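Local coordinates for aggregation suppressing protein (Salmonella enterica subsp. enterica serovar Typhimurium, PDB 4ZJ9) that probably acts as a small heat shock chaperone of the Hsp20 family, suppressing aggregation of other proteins under stress, at residues E68-I73 / I102-F107. Numbering follows the deposited sequence.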
loop_
_atom_site.group_PDB
_atom_site.type_symbol
_atom_site.label_atom_id
_atom_site.label_comp_id
_atom_site.label_asym_id
_atom_site.label_seq_id
_atom_site.Cartn_x
_atom_site.Cartn_y
_atom_site.Cartn_z
ATOM N N GLU A 68 -8.802 3.664 8.304
ATOM C CA GLU A 68 -9.431 2.655 9.156
ATOM C C GLU A 68 -10.926 2.793 9.033
ATOM O O GLU A 68 -11.643 1.813 8.925
ATOM C CB GLU A 68 -8.953 2.679 10.624
ATOM C CG GLU A 68 -9.443 3.831 11.499
ATOM C CD GLU A 68 -8.743 3.911 12.896
ATOM O OE1 GLU A 68 -8.087 2.943 13.342
ATOM O OE2 GLU A 68 -8.828 4.974 13.559
ATOM N N GLU A 69 -11.409 4.004 8.943
ATOM C CA GLU A 69 -12.881 4.182 8.790
ATOM C C GLU A 69 -13.487 3.654 7.467
ATOM O O GLU A 69 -14.691 3.511 7.361
ATOM C CB GLU A 69 -13.303 5.658 8.988
ATOM C CG GLU A 69 -12.675 6.635 8.014
ATOM C CD GLU A 69 -11.350 7.179 8.515
ATOM O OE1 GLU A 69 -10.690 6.548 9.404
ATOM O OE2 GLU A 69 -10.969 8.249 7.999
ATOM N N GLU A 70 -12.661 3.402 6.448
ATOM C CA GLU A 70 -13.166 2.894 5.150
ATOM C C GLU A 70 -13.182 1.364 5.083
ATOM O O GLU A 70 -13.684 0.770 4.063
ATOM C CB GLU A 70 -12.234 3.370 4.036
ATOM C CG GLU A 70 -12.051 4.883 3.950
ATOM C CD GLU A 70 -11.124 5.278 2.795
ATOM O OE1 GLU A 70 -9.893 5.073 2.951
ATOM O OE2 GLU A 70 -11.588 5.774 1.729
ATOM N N LEU A 71 -12.688 0.723 6.153
ATOM C CA LEU A 71 -12.482 -0.713 6.168
ATOM C C LEU A 71 -13.329 -1.382 7.209
ATOM O O LEU A 71 -13.430 -0.884 8.326
ATOM C CB LEU A 71 -10.986 -1.062 6.368
ATOM C CG LEU A 71 -10.025 -0.610 5.268
ATOM C CD1 LEU A 71 -8.552 -0.745 5.687
ATOM C CD2 LEU A 71 -10.300 -1.367 3.977
ATOM N N GLU A 72 -13.922 -2.519 6.858
ATOM C CA GLU A 72 -14.719 -3.262 7.812
ATOM C C GLU A 72 -14.499 -4.716 7.690
ATOM O O GLU A 72 -14.209 -5.214 6.611
ATOM C CB GLU A 72 -16.160 -2.866 7.679
ATOM C CG GLU A 72 -16.360 -1.642 8.566
ATOM C CD GLU A 72 -17.757 -1.123 8.639
ATOM O OE1 GLU A 72 -18.717 -1.936 8.623
ATOM O OE2 GLU A 72 -17.853 0.119 8.746
ATOM N N ILE A 73 -14.447 -5.374 8.843
ATOM C CA ILE A 73 -14.293 -6.790 8.894
ATOM C C ILE A 73 -15.442 -7.259 9.727
ATOM O O ILE A 73 -15.812 -6.594 10.709
ATOM C CB ILE A 73 -12.940 -7.278 9.465
ATOM C CG1 ILE A 73 -12.726 -6.791 10.886
ATOM C CG2 ILE A 73 -11.778 -6.713 8.670
ATOM C CD1 ILE A 73 -11.543 -7.451 11.556
ATOM N N ILE A 102 -2.549 5.697 -9.401
ATOM C CA ILE A 102 -3.006 4.957 -8.229
ATOM C C ILE A 102 -4.537 4.944 -8.235
ATOM O O ILE A 102 -5.186 5.994 -8.106
ATOM C CB ILE A 102 -2.542 5.628 -6.935
ATOM C CG1 ILE A 102 -1.040 5.517 -6.785
ATOM C CG2 ILE A 102 -3.139 4.925 -5.720
ATOM C CD1 ILE A 102 -0.480 6.241 -5.565
ATOM N N ARG A 103 -5.090 3.762 -8.405
ATOM C CA ARG A 103 -6.546 3.580 -8.492
ATOM C C ARG A 103 -7.022 2.999 -7.150
ATOM O O ARG A 103 -6.354 2.145 -6.573
ATOM C CB ARG A 103 -6.927 2.678 -9.712
ATOM C CG ARG A 103 -6.501 3.290 -11.066
ATOM C CD ARG A 103 -6.803 2.435 -12.293
ATOM N N LYS A 104 -8.120 3.534 -6.626
ATOM C CA LYS A 104 -8.678 3.094 -5.356
ATOM C C LYS A 104 -10.193 2.831 -5.618
ATOM O O LYS A 104 -10.943 3.713 -6.042
ATOM C CB LYS A 104 -8.413 4.155 -4.278
ATOM C CG LYS A 104 -8.664 3.711 -2.830
ATOM C CD LYS A 104 -8.464 4.867 -1.838
ATOM C CE LYS A 104 -9.401 4.802 -0.638
ATOM N NZ LYS A 104 -8.883 5.716 0.431
ATOM N N ALA A 105 -10.579 1.580 -5.449
ATOM C CA ALA A 105 -11.905 1.105 -5.753
ATOM C C ALA A 105 -12.397 0.243 -4.612
ATOM O O ALA A 105 -11.620 -0.513 -4.029
ATOM C CB ALA A 105 -11.864 0.298 -7.045
ATOM N N ASP A 106 -13.683 0.370 -4.306
ATOM C CA ASP A 106 -14.327 -0.409 -3.258
ATOM C C ASP A 106 -14.175 -1.891 -3.570
ATOM O O ASP A 106 -14.112 -2.299 -4.744
ATOM C CB ASP A 106 -15.815 -0.025 -3.166
ATOM C CG ASP A 106 -16.027 1.416 -2.729
ATOM O OD1 ASP A 106 -15.007 2.072 -2.437
ATOM O OD2 ASP A 106 -17.191 1.877 -2.628
ATOM N N PHE A 107 -14.101 -2.715 -2.528
ATOM C CA PHE A 107 -13.909 -4.143 -2.723
ATOM C C PHE A 107 -14.576 -4.939 -1.618
ATOM O O PHE A 107 -14.997 -4.383 -0.608
ATOM C CB PHE A 107 -12.425 -4.473 -2.730
ATOM C CG PHE A 107 -11.738 -4.186 -1.422
ATOM C CD1 PHE A 107 -11.155 -2.947 -1.175
ATOM C CD2 PHE A 107 -11.641 -5.172 -0.453
ATOM C CE1 PHE A 107 -10.497 -2.711 0.023
ATOM C CE2 PHE A 107 -10.975 -4.942 0.732
ATOM C CZ PHE A 107 -10.448 -3.689 0.988
#
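A partly buried salt bridge, E70 to K104, and an apolar contact, L71 to F107, join the two segments in the alpha-crystallin domain, an immunoglobulin-like beta sandwich. Segment 68-73 is a short 3-10 turn leading into strand 71-76. Segment 102-107 runs from the loop after strand 97-100 into the first residue of strand 107-112. Strands 71-76 and 107-112 are the outer strands of a three-stranded antiparallel sheet, with 79-84 between them. L71 and F107 meet near the end of strand 79-84, and E70 and K104 meet just beyond it, where both touch H86. The backbones stay apart, with E70 CA to D106 CA at 9.1 Å. E70 reaches over with an extended chain beyond CG, and K104 meets it at about a right angle. K104 also donates to G65 O and makes a cation-pi contact with W66. The E70 carboxylate has further partners: OE1 also accepts from K67 N, and OE2 is hydrogen-bonded to T87 OG1. Beside the ion pair, L71 CD2 lies 3.8 Å from F107 CZ, oblique to the ring. W66 meets that ring edge-to-face and also touches L71. K104 NZ donates to the syn lone pair of E70 OE1 at 2.8 Å, while its bond to E70 OE2, at 3.0 Å, is weak.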